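Local structure of KLLA0E08119p (Kluyveromyces lactis, 3VA7) at residues Q323-L335 / K356-L368. The protein probably carboxylates urea with ATP and biotin, this chain being the urea carboxylase part of an enzyme that probably also hydrolyses the urea-1-carboxylate formed. Sequence-based numbering, arbitrary orientation.
Sequences QVEHPITEMVTGL and KIEVSGASIEARL. With GOL (glycerol), chain E.
Arg367 extends from its strand toward the turn that leads into helix 326-333, and Val324 and Glu325 receive its guanidinium in different ways. CG1 of Val324 lies over the centre of one face of the group, 3.7 Å from Arg367 CZ, while the carboxylate of Glu325 comes in at its edge, with OE1 3.1 Å from Arg367 NH2 in a salt bridge. The two planes are turned 44° apart, so the ion pair is not a flat, two-pronged one. A glycerol, probably from the crystallisation liquor, lies at the same edge of the guanidinium: its O2 donates to Glu325 OE1 (2.7 Å) and takes a weak bond from Arg367 NH2, while its O3 accepts from Val324 N. Arg367 also pairs with Glu268 and Glu325 with Lys265, making a small charge network.

Glu365 stands with CG anti to its backbone N (chi1 171°), which brings the carboxylate to the start of the helix, OE2 lying 3.2 Å from Glu325 CA. Ile328 crosses it at about a right angle, CG2 resting 3.5 Å from Glu365 CB. Ser363 OG lies against Met331 CB and Ile328 CB but bonds to Val418 O. Farther along, Val332 CG1 packs on Ser363 CB at 3.7 Å and its CG2 lies alongside that of Val359, while Ser360 N makes a weak hydrogen bond to Val332 O.

Helix 326-333 thus runs nearly antiparallel (157°) over strand 362-368 in the biotin carboxylase domain, on an antiparallel sheet where this strand lies between strands 264-270 and 412-420; strands 249-261 and 394-397 also touch the helix.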
# COMPACT_ATOMS: atom_id res chain seq x y z
N GLN A 323 36.69 0.92 -2.64
CA GLN A 323 35.84 -0.27 -2.77
C GLN A 323 34.61 -0.27 -1.85
O GLN A 323 34.66 0.35 -0.75
CB GLN A 323 36.64 -1.53 -2.46
CG GLN A 323 37.53 -2.05 -3.57
CD GLN A 323 38.27 -3.26 -3.09
OE1 GLN A 323 39.01 -3.17 -2.13
NE2 GLN A 323 38.05 -4.40 -3.69
N VAL A 324 33.53 -0.95 -2.30
CA VAL A 324 32.31 -1.08 -1.52
C VAL A 324 32.57 -1.45 -0.04
O VAL A 324 32.10 -0.75 0.85
CB VAL A 324 31.26 -2.05 -2.17
CG1 VAL A 324 29.95 -2.11 -1.29
CG2 VAL A 324 30.91 -1.66 -3.68
N GLU A 325 33.41 -2.45 0.23
CA GLU A 325 33.69 -2.89 1.62
C GLU A 325 34.56 -2.00 2.48
O GLU A 325 34.90 -2.41 3.61
CB GLU A 325 34.27 -4.32 1.69
CG GLU A 325 35.51 -4.53 0.87
CD GLU A 325 35.23 -4.95 -0.59
OE1 GLU A 325 34.21 -4.53 -1.17
OE2 GLU A 325 36.04 -5.74 -1.15
N HIS A 326 34.96 -0.84 1.97
CA HIS A 326 35.91 0.04 2.68
C HIS A 326 35.48 0.39 4.12
O HIS A 326 36.35 0.67 4.96
CB HIS A 326 36.20 1.35 1.90
CG HIS A 326 35.12 2.38 2.03
ND1 HIS A 326 33.96 2.33 1.29
CD2 HIS A 326 35.00 3.47 2.84
CE1 HIS A 326 33.17 3.35 1.63
NE2 HIS A 326 33.78 4.05 2.57
N PRO A 327 34.18 0.41 4.41
CA PRO A 327 33.84 0.79 5.80
C PRO A 327 34.34 -0.13 6.90
O PRO A 327 34.55 0.35 8.00
CB PRO A 327 32.32 0.82 5.82
CG PRO A 327 31.88 1.05 4.34
CD PRO A 327 32.97 0.32 3.55
N ILE A 328 34.60 -1.40 6.65
CA ILE A 328 35.08 -2.21 7.79
C ILE A 328 36.47 -1.77 8.27
O ILE A 328 36.76 -1.68 9.49
CB ILE A 328 34.98 -3.73 7.57
CG1 ILE A 328 35.81 -4.18 6.37
CG2 ILE A 328 33.53 -4.14 7.38
CD1 ILE A 328 35.90 -5.65 6.26
N THR A 329 37.31 -1.45 7.28
CA THR A 329 38.62 -0.85 7.50
C THR A 329 38.50 0.43 8.33
O THR A 329 39.29 0.67 9.30
CB THR A 329 39.32 -0.59 6.11
OG1 THR A 329 39.46 -1.84 5.41
CG2 THR A 329 40.67 0.02 6.28
N GLU A 330 37.51 1.26 7.99
CA GLU A 330 37.28 2.52 8.75
C GLU A 330 36.88 2.26 10.23
O GLU A 330 37.15 3.07 11.11
CB GLU A 330 36.25 3.43 8.05
CG GLU A 330 36.71 3.97 6.71
CD GLU A 330 35.73 4.96 6.06
OE1 GLU A 330 34.56 5.05 6.52
OE2 GLU A 330 36.14 5.67 5.09
N MET A 331 36.27 1.11 10.49
CA MET A 331 35.78 0.88 11.82
C MET A 331 37.02 0.56 12.61
O MET A 331 37.21 1.10 13.72
CB MET A 331 34.77 -0.29 11.89
CG MET A 331 33.40 -0.02 11.30
SD MET A 331 32.32 0.93 12.41
CE MET A 331 32.70 2.52 11.65
N VAL A 332 37.86 -0.34 12.09
CA VAL A 332 38.99 -0.80 12.92
C VAL A 332 40.17 0.19 13.09
O VAL A 332 40.97 0.04 14.01
CB VAL A 332 39.46 -2.19 12.56
CG1 VAL A 332 38.28 -3.11 12.51
CG2 VAL A 332 40.19 -2.18 11.22
N THR A 333 40.20 1.25 12.27
CA THR A 333 41.33 2.21 12.30
C THR A 333 40.87 3.62 12.74
O THR A 333 41.65 4.40 13.27
CB THR A 333 41.99 2.25 10.89
OG1 THR A 333 41.07 2.76 9.92
CG2 THR A 333 42.36 0.82 10.43
N GLY A 334 39.57 3.92 12.55
CA GLY A 334 38.99 5.21 12.87
C GLY A 334 39.32 6.22 11.79
O GLY A 334 39.20 7.43 12.03
N LEU A 335 39.79 5.76 10.63
CA LEU A 335 40.12 6.66 9.54
C LEU A 335 38.93 6.90 8.66
O LEU A 335 38.13 6.02 8.45
CB LEU A 335 41.24 6.09 8.66
CG LEU A 335 42.60 5.91 9.36
CD1 LEU A 335 43.61 5.43 8.33
CD2 LEU A 335 43.06 7.15 10.08
N LYS A 356 50.94 6.50 12.11
CA LYS A 356 50.86 5.24 12.86
C LYS A 356 49.42 4.73 12.76
O LYS A 356 48.49 5.34 13.32
CB LYS A 356 51.21 5.52 14.31
CG LYS A 356 51.47 4.29 15.17
CD LYS A 356 51.84 4.72 16.64
CE LYS A 356 51.83 3.54 17.67
NZ LYS A 356 53.06 2.68 17.60
N ILE A 357 49.20 3.63 12.05
CA ILE A 357 47.87 3.05 12.00
C ILE A 357 47.63 1.97 13.07
O ILE A 357 48.35 0.98 13.12
CB ILE A 357 47.56 2.60 10.58
CG1 ILE A 357 47.24 3.86 9.77
CG2 ILE A 357 46.37 1.63 10.57
CD1 ILE A 357 47.49 3.78 8.37
N GLU A 358 46.65 2.20 13.95
CA GLU A 358 46.22 1.17 14.91
C GLU A 358 44.89 0.50 14.63
O GLU A 358 43.84 1.13 14.57
CB GLU A 358 46.26 1.65 16.38
CG GLU A 358 46.01 3.14 16.60
CD GLU A 358 47.06 3.77 17.56
OE1 GLU A 358 46.75 4.85 18.14
OE2 GLU A 358 48.20 3.18 17.73
N VAL A 359 44.95 -0.81 14.49
CA VAL A 359 43.78 -1.61 14.25
C VAL A 359 43.27 -2.10 15.58
O VAL A 359 44.02 -2.58 16.42
CB VAL A 359 44.04 -2.75 13.28
CG1 VAL A 359 45.43 -3.16 13.39
CG2 VAL A 359 43.13 -3.90 13.58
N SER A 360 41.96 -1.99 15.74
CA SER A 360 41.35 -2.00 17.04
C SER A 360 40.04 -2.74 16.90
O SER A 360 39.09 -2.24 16.30
CB SER A 360 41.13 -0.56 17.45
OG SER A 360 40.77 -0.47 18.79
N GLY A 361 40.02 -3.96 17.42
CA GLY A 361 38.86 -4.84 17.34
C GLY A 361 38.71 -5.53 16.01
O GLY A 361 39.68 -5.72 15.28
N ALA A 362 37.47 -5.93 15.70
CA ALA A 362 37.17 -6.59 14.43
C ALA A 362 35.85 -6.05 13.92
O ALA A 362 35.02 -5.60 14.71
CB ALA A 362 37.12 -8.12 14.57
N SER A 363 35.66 -6.10 12.60
CA SER A 363 34.51 -5.45 12.03
C SER A 363 34.04 -6.21 10.84
O SER A 363 34.85 -6.76 10.11
CB SER A 363 34.82 -3.99 11.67
OG SER A 363 33.80 -3.43 10.89
N ILE A 364 32.72 -6.27 10.69
CA ILE A 364 32.11 -7.00 9.59
C ILE A 364 30.91 -6.30 8.94
O ILE A 364 30.21 -5.50 9.56
CB ILE A 364 31.91 -8.54 9.86
CG1 ILE A 364 30.60 -8.98 9.26
CG2 ILE A 364 32.16 -9.08 11.38
CD1 ILE A 364 30.85 -9.75 8.02
N GLU A 365 30.74 -6.57 7.65
CA GLU A 365 29.80 -5.86 6.79
C GLU A 365 28.94 -6.90 6.07
O GLU A 365 29.47 -7.89 5.59
CB GLU A 365 30.54 -5.01 5.75
CG GLU A 365 29.60 -4.44 4.71
CD GLU A 365 30.26 -3.51 3.71
OE1 GLU A 365 30.15 -2.28 3.90
OE2 GLU A 365 30.86 -3.99 2.73
N ALA A 366 27.64 -6.66 5.99
CA ALA A 366 26.74 -7.48 5.19
C ALA A 366 26.06 -6.57 4.18
O ALA A 366 25.70 -5.41 4.48
CB ALA A 366 25.68 -8.19 6.10
N ARG A 367 25.87 -7.08 2.97
CA ARG A 367 25.30 -6.24 1.94
C ARG A 367 23.83 -6.56 1.71
O ARG A 367 23.49 -7.61 1.15
CB ARG A 367 26.07 -6.48 0.65
CG ARG A 367 27.57 -6.35 0.71
CD ARG A 367 28.06 -6.03 -0.73
NE ARG A 367 29.50 -5.89 -0.86
CZ ARG A 367 30.11 -5.75 -2.03
NH1 ARG A 367 29.41 -5.70 -3.15
NH2 ARG A 367 31.43 -5.65 -2.08
N LEU A 368 22.95 -5.66 2.14
CA LEU A 368 21.52 -5.81 1.90
C LEU A 368 21.17 -5.40 0.49
O LEU A 368 21.29 -4.23 0.13
CB LEU A 368 20.69 -4.97 2.88
CG LEU A 368 19.16 -5.22 2.96
CD1 LEU A 368 18.81 -6.48 3.78
CD2 LEU A 368 18.41 -3.99 3.54
C1 GOL E . 34.58 -5.55 -6.22
O1 GOL E . 35.68 -6.44 -6.27
C2 GOL E . 34.67 -4.44 -5.14
O2 GOL E . 34.20 -4.83 -3.87
C3 GOL E . 33.76 -3.27 -5.53
O3 GOL E . 34.12 -2.14 -4.77